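PDB 2FOK: FOKI restriction endonuclease from Planomicrobium okeanokoites, which recognises a short DNA sequence and, as a type IIS restriction endonuclease, hydrolyses the DNA at a distance from that site in a metal-dependent reaction. Local coordinates for residues S139-A142 with I147-E150; I40-L45 with K50-L55; E490-R495 with K506-S511. One frame throughout, in Å; residues are numbered along the deposited sequence.

From the N terminus, interaction 2 comes first: residues 40-45 and 50-55 close the short turn between helices 32-45 and 49-60 of the recognition region. Interaction 1 follows, where residues 139-142 and 147-150 close the link from helix 133-140 to helix 146-157, probably near the junction of the two recognition subdomains. Interaction 3, across the molecule in the cleavage domain, joins the end of helix 479-494 to the loop leading into strand 515-521. The three lie in series, with no nesting or crossing. The centres of interactions 1 and 2 are about 29 Å apart; the centre of interaction 3 is about 63 Å from that of interaction 1 and about 66 Å from that of interaction 2.

Interaction 1. Residues S139-A142 with I147-E150; sequences SKSA and IEKE
S141 and E148 meet across a short helix-loop-helix connection, the link from helix 133-140 to helix 146-157, close to where the first recognition subdomain probably gives way to the second. S141 CA and E148 CA lie 5.3 Å apart. The direct contact is van der Waals packing. S141 OG rests 3.6 Å from E148 CG, and S141 CB is 3.8 Å from E148 CB, so the hydroxyl side chain lies alongside the root of the glutamate. I147 adds a looser touch, its CG2 4.4 Å from S141 CB. A142 O approaches E148 CB to 3.5 Å and lies beside the aliphatic part of that side chain.

The hydrogen bonds and the salt bridge go to residues outside the two segments. With chi1 at 70°, S141 OG sits between its own N and carbonyl carbon and is hydrogen-bonded to Y138 O in the last turn of the helix. The S145 hydroxyl bonds to both A142 O and E148 N, fastening the loop to the first turn of the next helix. E148 runs extended, its CG anti to the backbone N (chi1 170°), and its carboxylate has two partners: OE1 takes the G144 N-H, while OE2 forms a salt bridge with K21, whose NZ is also hydrogen-bonded to S141 O.

Interaction 2. Residues I40-L45 with K50-L55; sequences IKIPTL and KIQKEL
I42 meets both Q52 and L55 because its two branches split: CG2 lies anti to the backbone N, while CG1 lies anti to the carbonyl carbon (chi1 -73°) and carries CD1 outward in an extended chain. Q52 also has its CG anti to the backbone N, and a bend at chi2 (-135°) swings its amide toward P43. I42 CG2 stands 4.0 Å from Q52 CG as the side chains slide past each other in opposite directions, and I42 CD1 comes 4.1 Å from L55 CB, where the side chains cross at about a right angle. Q52 CG is also 3.8 Å from I42 O. The amide end of Q52 is turned to P43, but its exact position there is doubtful. Shortening Q52 to an alanine would probably open a gap beside I42 CG2 and I42 O, both of which would lose the Q52 CG methylene as their neighbour.

P43 kinks its helix, its nitrogen having no bond to the preceding turn; T44 OG1 donates to I40 O at 2.8 Å, and T44 N adds a weak bond to that oxygen. Helices 32-45 and 49-60 form an antiparallel hairpin, the axes of segments 40-45 and 50-55 approaching to 9.6 Å at 170°. I42 also packs on V56 and M59 of helix 49-60, and helix 87-91 lies against the hairpin, with I42 touching A90 and L55 touching I87.

Interaction 3. Residues E490-R495 with K506-S511; sequences EENQTR and KVYPSS
N492 and Y508 make the close, buried part of this contact. N492 OD1 approaches the CD2-CE2 side of the tyrosine ring, 3.5 Å from Y508 CD2, with the amide and ring planes 53° apart and the two side chains crossing at about a right angle. Having CG anti to its backbone N (chi1 -170°) carries the N492 amide off the helix to the ring. V507 CG1 lies over one face of Y508, 3.7 Å above the plane. Within 490-495, R495, just past the helix end with positive phi, folds its side chain back: R495 NH2 donates to N492 OD1 at 2.9 Å, from above the carbonyl plane, and NE makes weak bonds to N492 O and OD1. N492 OD1 thus takes the guanidinium bond while also touching the ring.

The looser side is R495 NH2, which stays 4.2 Å from Y508 CD2 and reaches the loop through one water, accepting from NH2 and donating to P509 O.

Y508 further meets F515 edge-to-face and bonds weakly through OH to V464 O. The contact joins the helix end to the return loop of a beta-alpha-beta crossover (strand 463-469, helix 479-494, parallel strand 515-521), part of the mixed sheet of the PD-(D/E)XK nuclease fold.

Interaction 1. Residues S139-A142 with I147-E150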
ATOM      1  N   SER A 139       7.370 -24.821 -17.110  1.00 29.03           N
ATOM      2  CA  SER A 139       8.765 -25.260 -17.136  1.00 30.32           C
ATOM      3  C   SER A 139       9.225 -25.827 -18.478  1.00 30.67           C
ATOM      4  O   SER A 139      10.254 -25.407 -18.996  1.00 33.81           O
ATOM      5  CB  SER A 139       8.998 -26.305 -16.031  1.00 23.11           C
ATOM      6  OG  SER A 139      10.373 -26.617 -15.870  1.00 25.64           O
ATOM      7  N   LYS A 140       8.471 -26.777 -19.034  1.00 33.69           N
ATOM      8  CA  LYS A 140       8.830 -27.407 -20.311  1.00 31.98           C
ATOM      9  C   LYS A 140       8.449 -26.591 -21.546  1.00 32.11           C
ATOM     10  O   LYS A 140       8.936 -26.854 -22.656  1.00 30.23           O
ATOM     11  CB  LYS A 140       8.191 -28.791 -20.412  1.00 34.66           C
ATOM     12  CG  LYS A 140       6.869 -28.921 -19.677  1.00 41.96           C
ATOM     13  CD  LYS A 140       6.645 -30.337 -19.152  1.00 44.70           C
ATOM     14  CE  LYS A 140       7.558 -30.658 -17.971  1.00 44.90           C
ATOM     15  NZ  LYS A 140       8.348 -29.476 -17.546  1.00 46.81           N
ATOM     16  N   SER A 141       7.586 -25.598 -21.352  1.00 30.75           N
ATOM     17  CA  SER A 141       7.121 -24.736 -22.436  1.00 28.66           C
ATOM     18  C   SER A 141       8.262 -24.112 -23.242  1.00 28.28           C
ATOM     19  O   SER A 141       9.258 -23.664 -22.687  1.00 26.60           O
ATOM     20  CB  SER A 141       6.249 -23.622 -21.867  1.00 26.88           C
ATOM     21  OG  SER A 141       7.045 -22.716 -21.116  1.00 30.16           O
ATOM     22  N   ALA A 142       8.113 -24.080 -24.559  1.00 29.39           N
ATOM     23  CA  ALA A 142       9.143 -23.491 -25.404  1.00 29.55           C
ATOM     24  C   ALA A 142       9.146 -21.986 -25.171  1.00 31.36           C
ATOM     25  O   ALA A 142       8.091 -21.380 -24.964  1.00 31.04           O
ATOM     26  CB  ALA A 142       8.855 -23.794 -26.869  1.00 31.07           C
ATOM     27  N   ILE A 147       2.101 -21.290 -26.567  1.00 31.42           N
ATOM     28  CA  ILE A 147       1.611 -22.097 -25.460  1.00 30.92           C
ATOM     29  C   ILE A 147       2.102 -21.559 -24.113  1.00 29.72           C
ATOM     30  O   ILE A 147       1.354 -21.541 -23.135  1.00 30.31           O
ATOM     31  CB  ILE A 147       2.024 -23.573 -25.634  1.00 31.27           C
ATOM     32  CG1 ILE A 147       1.084 -24.462 -24.823  1.00 34.57           C
ATOM     33  CG2 ILE A 147       3.480 -23.772 -25.242  1.00 34.24           C
ATOM     34  CD1 ILE A 147       1.739 -25.152 -23.634  1.00 41.95           C
ATOM     35  N   GLU A 148       3.354 -21.111 -24.066  1.00 29.97           N
ATOM     36  CA  GLU A 148       3.921 -20.541 -22.841  1.00 29.22           C
ATOM     37  C   GLU A 148       3.116 -19.286 -22.481  1.00 27.53           C
ATOM     38  O   GLU A 148       2.846 -19.017 -21.315  1.00 26.96           O
ATOM     39  CB  GLU A 148       5.396 -20.166 -23.070  1.00 29.66           C
ATOM     40  CG  GLU A 148       6.036 -19.359 -21.955  1.00 25.42           C
ATOM     41  CD  GLU A 148       7.279 -18.603 -22.413  1.00 30.50           C
ATOM     42  OE1 GLU A 148       7.171 -17.801 -23.368  1.00 32.30           O
ATOM     43  OE2 GLU A 148       8.366 -18.807 -21.822  1.00 26.14           O
ATOM     44  N   LYS A 149       2.741 -18.519 -23.498  1.00 26.59           N
ATOM     45  CA  LYS A 149       1.976 -17.301 -23.289  1.00 26.94           C
ATOM     46  C   LYS A 149       0.620 -17.674 -22.730  1.00 29.08           C
ATOM     47  O   LYS A 149       0.104 -17.016 -21.825  1.00 33.27           O
ATOM     48  CB  LYS A 149       1.804 -16.556 -24.613  1.00 22.97           C
ATOM     49  CG  LYS A 149       1.073 -15.235 -24.479  1.00 26.90           C
ATOM     50  CD  LYS A 149       1.312 -14.349 -25.686  1.00 27.31           C
ATOM     51  CE  LYS A 149       0.057 -13.569 -26.040  1.00 29.05           C
ATOM     52  NZ  LYS A 149       0.373 -12.146 -26.328  1.00 36.74           N
ATOM     53  N   GLU A 150       0.050 -18.738 -23.289  1.00 29.07           N
ATOM     54  CA  GLU A 150      -1.245 -19.258 -22.881  1.00 28.16           C
ATOM     55  C   GLU A 150      -1.182 -19.606 -21.406  1.00 26.45           C
ATOM     56  O   GLU A 150      -2.044 -19.216 -20.627  1.00 27.66           O
ATOM     57  CB  GLU A 150      -1.571 -20.517 -23.689  1.00 35.91           C
ATOM     58  CG  GLU A 150      -2.983 -20.578 -24.249  1.00 43.06           C
ATOM     59  CD  GLU A 150      -3.533 -22.004 -24.335  1.00 46.83           C
ATOM     60  OE1 GLU A 150      -2.769 -22.938 -24.674  1.00 44.63           O
ATOM     61  OE2 GLU A 150      -4.742 -22.185 -24.068  1.00 48.66           O
TER

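Interaction 2. Residues I40-L45 with K50-L55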
ATOM      1  N   ILE A  40      26.449 -26.659 -11.416  1.00 38.06           N
ATOM      2  CA  ILE A  40      27.444 -25.675 -11.810  1.00 36.32           C
ATOM      3  C   ILE A  40      27.453 -24.378 -11.015  1.00 39.91           C
ATOM      4  O   ILE A  40      28.494 -23.970 -10.498  1.00 42.69           O
ATOM      5  CB  ILE A  40      27.283 -25.340 -13.298  1.00 32.98           C
ATOM      6  CG1 ILE A  40      27.743 -26.535 -14.143  1.00 31.87           C
ATOM      7  CG2 ILE A  40      28.069 -24.084 -13.640  1.00 32.93           C
ATOM      8  CD1 ILE A  40      26.925 -26.759 -15.402  1.00 34.42           C
ATOM      9  N   LYS A  41      26.295 -23.728 -10.928  1.00 38.49           N
ATOM     10  CA  LYS A  41      26.164 -22.459 -10.217  1.00 36.58           C
ATOM     11  C   LYS A  41      26.453 -22.509  -8.729  1.00 36.14           C
ATOM     12  O   LYS A  41      27.170 -21.660  -8.203  1.00 35.87           O
ATOM     13  CB  LYS A  41      24.755 -21.903 -10.405  1.00 37.63           C
ATOM     14  CG  LYS A  41      24.468 -21.433 -11.806  1.00 36.05           C
ATOM     15  CD  LYS A  41      25.001 -20.034 -12.040  1.00 37.95           C
ATOM     16  CE  LYS A  41      24.659 -19.575 -13.445  1.00 35.50           C
ATOM     17  NZ  LYS A  41      23.447 -20.299 -13.915  1.00 32.45           N
ATOM     18  N   ILE A  42      25.875 -23.496  -8.053  1.00 38.65           N
ATOM     19  CA  ILE A  42      26.031 -23.644  -6.608  1.00 38.13           C
ATOM     20  C   ILE A  42      27.446 -24.019  -6.167  1.00 38.86           C
ATOM     21  O   ILE A  42      28.042 -23.328  -5.344  1.00 39.22           O
ATOM     22  CB  ILE A  42      24.994 -24.668  -6.055  1.00 36.20           C
ATOM     23  CG1 ILE A  42      23.601 -24.027  -6.056  1.00 33.00           C
ATOM     24  CG2 ILE A  42      25.359 -25.095  -4.641  1.00 34.78           C
ATOM     25  CD1 ILE A  42      22.528 -24.867  -5.415  1.00 27.18           C
ATOM     26  N   PRO A  43      28.009 -25.106  -6.716  1.00 39.05           N
ATOM     27  CA  PRO A  43      29.365 -25.458  -6.289  1.00 38.74           C
ATOM     28  C   PRO A  43      30.364 -24.347  -6.618  1.00 41.28           C
ATOM     29  O   PRO A  43      31.451 -24.282  -6.045  1.00 43.65           O
ATOM     30  CB  PRO A  43      29.667 -26.755  -7.047  1.00 37.83           C
ATOM     31  CG  PRO A  43      28.695 -26.795  -8.174  1.00 38.05           C
ATOM     32  CD  PRO A  43      27.480 -26.037  -7.729  1.00 38.36           C
ATOM     33  N   THR A  44      29.974 -23.464  -7.533  1.00 39.63           N
ATOM     34  CA  THR A  44      30.823 -22.354  -7.955  1.00 38.01           C
ATOM     35  C   THR A  44      30.680 -21.084  -7.119  1.00 38.42           C
ATOM     36  O   THR A  44      31.663 -20.575  -6.581  1.00 43.57           O
ATOM     37  CB  THR A  44      30.542 -21.986  -9.413  1.00 32.68           C
ATOM     38  OG1 THR A  44      31.071 -23.006 -10.258  1.00 39.18           O
ATOM     39  CG2 THR A  44      31.187 -20.665  -9.767  1.00 31.91           C
ATOM     40  N   LEU A  45      29.462 -20.566  -7.017  1.00 36.86           N
ATOM     41  CA  LEU A  45      29.230 -19.339  -6.269  1.00 35.46           C
ATOM     42  C   LEU A  45      29.007 -19.545  -4.779  1.00 34.86           C
ATOM     43  O   LEU A  45      29.060 -18.590  -4.005  1.00 30.43           O
ATOM     44  CB  LEU A  45      28.047 -18.588  -6.868  1.00 37.06           C
ATOM     45  CG  LEU A  45      28.132 -18.441  -8.389  1.00 33.17           C
ATOM     46  CD1 LEU A  45      26.777 -18.035  -8.932  1.00 28.50           C
ATOM     47  CD2 LEU A  45      29.214 -17.414  -8.746  1.00 26.50           C
ATOM     48  N   LYS A  50      29.943 -26.527   3.730  1.00 40.62           N
ATOM     49  CA  LYS A  50      28.805 -27.135   4.417  1.00 39.86           C
ATOM     50  C   LYS A  50      27.442 -26.864   3.785  1.00 39.72           C
ATOM     51  O   LYS A  50      26.702 -27.792   3.493  1.00 42.94           O
ATOM     52  CB  LYS A  50      28.778 -26.694   5.880  1.00 40.34           C
ATOM     53  CG  LYS A  50      27.842 -27.523   6.755  1.00 40.41           C
ATOM     54  CD  LYS A  50      27.968 -27.149   8.225  1.00 37.70           C
ATOM     55  CE  LYS A  50      26.615 -27.153   8.923  1.00 33.48           C
ATOM     56  NZ  LYS A  50      26.429 -25.899   9.699  1.00 38.37           N
ATOM     57  N   ILE A  51      27.095 -25.600   3.593  1.00 41.35           N
ATOM     58  CA  ILE A  51      25.805 -25.263   2.991  1.00 42.04           C
ATOM     59  C   ILE A  51      25.764 -25.729   1.542  1.00 41.98           C
ATOM     60  O   ILE A  51      24.717 -26.140   1.036  1.00 41.58           O
ATOM     61  CB  ILE A  51      25.543 -23.747   3.019  1.00 41.66           C
ATOM     62  CG1 ILE A  51      25.943 -23.162   4.379  1.00 45.22           C
ATOM     63  CG2 ILE A  51      24.079 -23.476   2.748  1.00 42.13           C
ATOM     64  CD1 ILE A  51      25.371 -23.904   5.575  1.00 44.90           C
ATOM     65  N   GLN A  52      26.919 -25.664   0.887  1.00 41.97           N
ATOM     66  CA  GLN A  52      27.059 -26.069  -0.505  1.00 40.02           C
ATOM     67  C   GLN A  52      26.696 -27.541  -0.697  1.00 41.57           C
ATOM     68  O   GLN A  52      26.003 -27.902  -1.654  1.00 44.08           O
ATOM     69  CB  GLN A  52      28.493 -25.811  -0.962  1.00 39.57           C
ATOM     70  CG  GLN A  52      28.672 -25.743  -2.465  1.00 41.79           C
ATOM     71  CD  GLN A  52      29.882 -26.525  -2.924  1.00 44.71           C
ATOM     72  OE1 GLN A  52      29.910 -27.063  -4.033  1.00 48.45           O
ATOM     73  NE2 GLN A  52      30.890 -26.601  -2.065  1.00 40.80           N
ATOM     74  N   LYS A  53      27.167 -28.385   0.221  1.00 40.67           N
ATOM     75  CA  LYS A  53      26.895 -29.823   0.177  1.00 37.28           C
ATOM     76  C   LYS A  53      25.446 -30.104   0.573  1.00 35.62           C
ATOM     77  O   LYS A  53      24.854 -31.099   0.159  1.00 36.03           O
ATOM     78  CB  LYS A  53      27.838 -30.567   1.130  1.00 37.91           C
ATOM     79  CG  LYS A  53      29.301 -30.163   1.005  1.00 41.49           C
ATOM     80  CD  LYS A  53      30.217 -31.264   1.495  1.00 42.83           C
ATOM     81  CE  LYS A  53      30.275 -31.302   3.016  1.00 48.18           C
ATOM     82  NZ  LYS A  53      31.674 -31.450   3.532  1.00 50.18           N
ATOM     83  N   GLU A  54      24.883 -29.221   1.388  1.00 33.88           N
ATOM     84  CA  GLU A  54      23.506 -29.354   1.842  1.00 35.91           C
ATOM     85  C   GLU A  54      22.497 -28.969   0.754  1.00 35.97           C
ATOM     86  O   GLU A  54      21.410 -29.537   0.678  1.00 36.01           O
ATOM     87  CB  GLU A  54      23.285 -28.471   3.073  1.00 35.83           C
ATOM     88  CG  GLU A  54      23.890 -29.027   4.346  1.00 39.32           C
ATOM     89  CD  GLU A  54      23.891 -28.024   5.483  1.00 41.75           C
ATOM     90  OE1 GLU A  54      23.372 -26.903   5.289  1.00 41.18           O
ATOM     91  OE2 GLU A  54      24.414 -28.359   6.568  1.00 40.81           O
ATOM     92  N   LEU A  55      22.862 -28.003  -0.087  1.00 36.10           N
ATOM     93  CA  LEU A  55      21.970 -27.537  -1.144  1.00 34.38           C
ATOM     94  C   LEU A  55      21.921 -28.448  -2.375  1.00 33.63           C
ATOM     95  O   LEU A  55      20.834 -28.849  -2.802  1.00 32.35           O
ATOM     96  CB  LEU A  55      22.346 -26.104  -1.556  1.00 32.64           C
ATOM     97  CG  LEU A  55      21.885 -24.981  -0.610  1.00 27.24           C
ATOM     98  CD1 LEU A  55      22.499 -23.661  -1.045  1.00 32.24           C
ATOM     99  CD2 LEU A  55      20.370 -24.864  -0.623  1.00 29.74           C
TER

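Interaction 3. Residues E490-R495 with K506-S511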
ATOM      1  N   GLU A 490       8.227  32.666  10.401  1.00 22.33           N
ATOM      2  CA  GLU A 490       8.927  33.946  10.211  1.00 23.23           C
ATOM      3  C   GLU A 490       9.106  34.330   8.753  1.00 23.21           C
ATOM      4  O   GLU A 490       9.134  35.515   8.403  1.00 23.27           O
ATOM      5  CB  GLU A 490      10.305  33.908  10.906  1.00 22.82           C
ATOM      6  CG  GLU A 490      10.233  33.638  12.410  1.00 21.78           C
ATOM      7  CD  GLU A 490      11.564  33.846  13.126  1.00 27.83           C
ATOM      8  OE1 GLU A 490      12.619  33.589  12.511  1.00 32.37           O
ATOM      9  OE2 GLU A 490      11.560  34.262  14.306  1.00 23.98           O
ATOM     10  N   GLU A 491       9.240  33.320   7.904  1.00 28.65           N
ATOM     11  CA  GLU A 491       9.402  33.529   6.475  1.00 23.06           C
ATOM     12  C   GLU A 491       8.090  34.046   5.877  1.00 25.58           C
ATOM     13  O   GLU A 491       8.085  34.701   4.835  1.00 21.68           O
ATOM     14  CB  GLU A 491       9.792  32.216   5.810  1.00 26.12           C
ATOM     15  CG  GLU A 491      11.280  31.970   5.727  1.00 20.99           C
ATOM     16  CD  GLU A 491      11.575  30.666   5.043  1.00 27.03           C
ATOM     17  OE1 GLU A 491      10.603  30.026   4.573  1.00 26.35           O
ATOM     18  OE2 GLU A 491      12.762  30.276   4.971  1.00 26.31           O
ATOM     19  N   ASN A 492       6.986  33.724   6.554  1.00 25.97           N
ATOM     20  CA  ASN A 492       5.636  34.137   6.171  1.00 22.95           C
ATOM     21  C   ASN A 492       5.396  35.525   6.759  1.00 22.12           C
ATOM     22  O   ASN A 492       4.402  36.188   6.461  1.00 23.78           O
ATOM     23  CB  ASN A 492       4.597  33.169   6.746  1.00 22.21           C
ATOM     24  CG  ASN A 492       3.208  33.403   6.185  1.00 22.75           C
ATOM     25  OD1 ASN A 492       3.017  33.449   4.974  1.00 24.29           O
ATOM     26  ND2 ASN A 492       2.229  33.556   7.068  1.00 21.86           N
ATOM     27  N   GLN A 493       6.299  35.941   7.633  1.00 18.08           N
ATOM     28  CA  GLN A 493       6.204  37.256   8.228  1.00 21.50           C
ATOM     29  C   GLN A 493       7.117  38.162   7.413  1.00 22.46           C
ATOM     30  O   GLN A 493       6.670  39.177   6.894  1.00 25.04           O
ATOM     31  CB  GLN A 493       6.661  37.240   9.685  1.00 15.14           C
ATOM     32  CG  GLN A 493       5.575  36.834  10.677  1.00 17.17           C
ATOM     33  CD  GLN A 493       6.137  36.555  12.047  1.00 13.99           C
ATOM     34  OE1 GLN A 493       7.353  36.581  12.246  1.00 18.88           O
ATOM     35  NE2 GLN A 493       5.263  36.282  13.005  1.00 11.09           N
ATOM     36  N   THR A 494       8.387  37.774   7.281  1.00 23.21           N
ATOM     37  CA  THR A 494       9.358  38.577   6.538  1.00 23.94           C
ATOM     38  C   THR A 494       9.102  38.564   5.043  1.00 26.23           C
ATOM     39  O   THR A 494       9.150  39.609   4.398  1.00 29.22           O
ATOM     40  CB  THR A 494      10.808  38.106   6.803  1.00 26.32           C
ATOM     41  OG1 THR A 494      11.053  36.864   6.126  1.00 25.21           O
ATOM     42  CG2 THR A 494      11.035  37.922   8.303  1.00 28.13           C
ATOM     43  N   ARG A 495       8.834  37.378   4.502  1.00 25.31           N
ATOM     44  CA  ARG A 495       8.550  37.200   3.078  1.00 25.62           C
ATOM     45  C   ARG A 495       9.586  37.795   2.118  1.00 25.16           C
ATOM     46  O   ARG A 495       9.251  38.561   1.219  1.00 28.17           O
ATOM     47  CB  ARG A 495       7.154  37.749   2.770  1.00 19.68           C
ATOM     48  CG  ARG A 495       6.054  36.902   3.390  1.00 21.74           C
ATOM     49  CD  ARG A 495       4.652  37.456   3.165  1.00 20.41           C
ATOM     50  NE  ARG A 495       3.666  36.568   3.775  1.00 21.21           N
ATOM     51  CZ  ARG A 495       2.360  36.607   3.541  1.00 21.09           C
ATOM     52  NH1 ARG A 495       1.861  37.497   2.702  1.00 27.79           N
ATOM     53  NH2 ARG A 495       1.551  35.751   4.149  1.00 20.46           N
ATOM     54  N   LYS A 506       2.998  32.599  -0.877  1.00 29.87           N
ATOM     55  CA  LYS A 506       2.036  33.110  -1.855  1.00 31.19           C
ATOM     56  C   LYS A 506       0.762  32.269  -1.889  1.00 30.99           C
ATOM     57  O   LYS A 506      -0.277  32.690  -2.398  1.00 30.29           O
ATOM     58  CB  LYS A 506       2.670  33.148  -3.248  1.00 30.27           C
ATOM     59  CG  LYS A 506       3.789  34.170  -3.374  1.00 31.60           C
ATOM     60  CD  LYS A 506       4.123  34.448  -4.825  1.00 29.37           C
ATOM     61  CE  LYS A 506       3.848  35.902  -5.171  1.00 33.83           C
ATOM     62  NZ  LYS A 506       4.452  36.841  -4.178  1.00 36.76           N
ATOM     63  N   VAL A 507       0.851  31.068  -1.347  1.00 30.83           N
ATOM     64  CA  VAL A 507      -0.289  30.183  -1.301  1.00 29.60           C
ATOM     65  C   VAL A 507      -1.456  30.910  -0.627  1.00 28.96           C
ATOM     66  O   VAL A 507      -2.610  30.754  -1.015  1.00 30.85           O
ATOM     67  CB  VAL A 507       0.077  28.904  -0.509  1.00 30.76           C
ATOM     68  CG1 VAL A 507       0.242  29.239   0.975  1.00 30.49           C
ATOM     69  CG2 VAL A 507      -0.977  27.836  -0.720  1.00 31.77           C
ATOM     70  N   TYR A 508      -1.140  31.736   0.361  1.00 28.55           N
ATOM     71  CA  TYR A 508      -2.157  32.469   1.116  1.00 29.72           C
ATOM     72  C   TYR A 508      -2.735  33.703   0.425  1.00 30.93           C
ATOM     73  O   TYR A 508      -2.064  34.350  -0.376  1.00 32.28           O
ATOM     74  CB  TYR A 508      -1.592  32.918   2.470  1.00 24.51           C
ATOM     75  CG  TYR A 508      -1.125  31.814   3.395  1.00 23.92           C
ATOM     76  CD1 TYR A 508      -2.026  30.891   3.937  1.00 14.61           C
ATOM     77  CD2 TYR A 508       0.214  31.739   3.790  1.00 24.28           C
ATOM     78  CE1 TYR A 508      -1.605  29.931   4.856  1.00 17.85           C
ATOM     79  CE2 TYR A 508       0.646  30.778   4.710  1.00 23.54           C
ATOM     80  CZ  TYR A 508      -0.265  29.883   5.241  1.00 16.62           C
ATOM     81  OH  TYR A 508       0.165  28.967   6.176  1.00 22.78           O
ATOM     82  N   PRO A 509      -4.007  34.029   0.718  1.00 31.81           N
ATOM     83  CA  PRO A 509      -4.657  35.204   0.128  1.00 31.05           C
ATOM     84  C   PRO A 509      -4.024  36.387   0.854  1.00 30.37           C
ATOM     85  O   PRO A 509      -3.791  36.302   2.059  1.00 31.31           O
ATOM     86  CB  PRO A 509      -6.137  35.038   0.497  1.00 30.85           C
ATOM     87  CG  PRO A 509      -6.268  33.637   1.027  1.00 32.85           C
ATOM     88  CD  PRO A 509      -4.927  33.293   1.602  1.00 33.23           C
ATOM     89  N   SER A 510      -3.744  37.472   0.137  1.00 27.29           N
ATOM     90  CA  SER A 510      -3.094  38.641   0.736  1.00 26.39           C
ATOM     91  C   SER A 510      -3.840  39.243   1.913  1.00 24.17           C
ATOM     92  O   SER A 510      -3.233  39.808   2.810  1.00 20.99           O
ATOM     93  CB  SER A 510      -2.865  39.723  -0.324  1.00 25.99           C
ATOM     94  OG  SER A 510      -1.783  39.376  -1.176  1.00 34.18           O
ATOM     95  N   SER A 511      -5.161  39.126   1.912  1.00 24.86           N
ATOM     96  CA  SER A 511      -5.955  39.690   2.993  1.00 23.39           C
ATOM     97  C   SER A 511      -5.697  39.012   4.338  1.00 26.33           C
ATOM     98  O   SER A 511      -5.980  39.592   5.387  1.00 27.43           O
ATOM     99  CB  SER A 511      -7.436  39.589   2.651  1.00 23.77           C
ATOM    100  OG  SER A 511      -7.646  38.668   1.595  1.00 29.96           O
TER
HETATM  101  O   HOH W   1      -1.414  36.767   3.541  1.00 22.37           O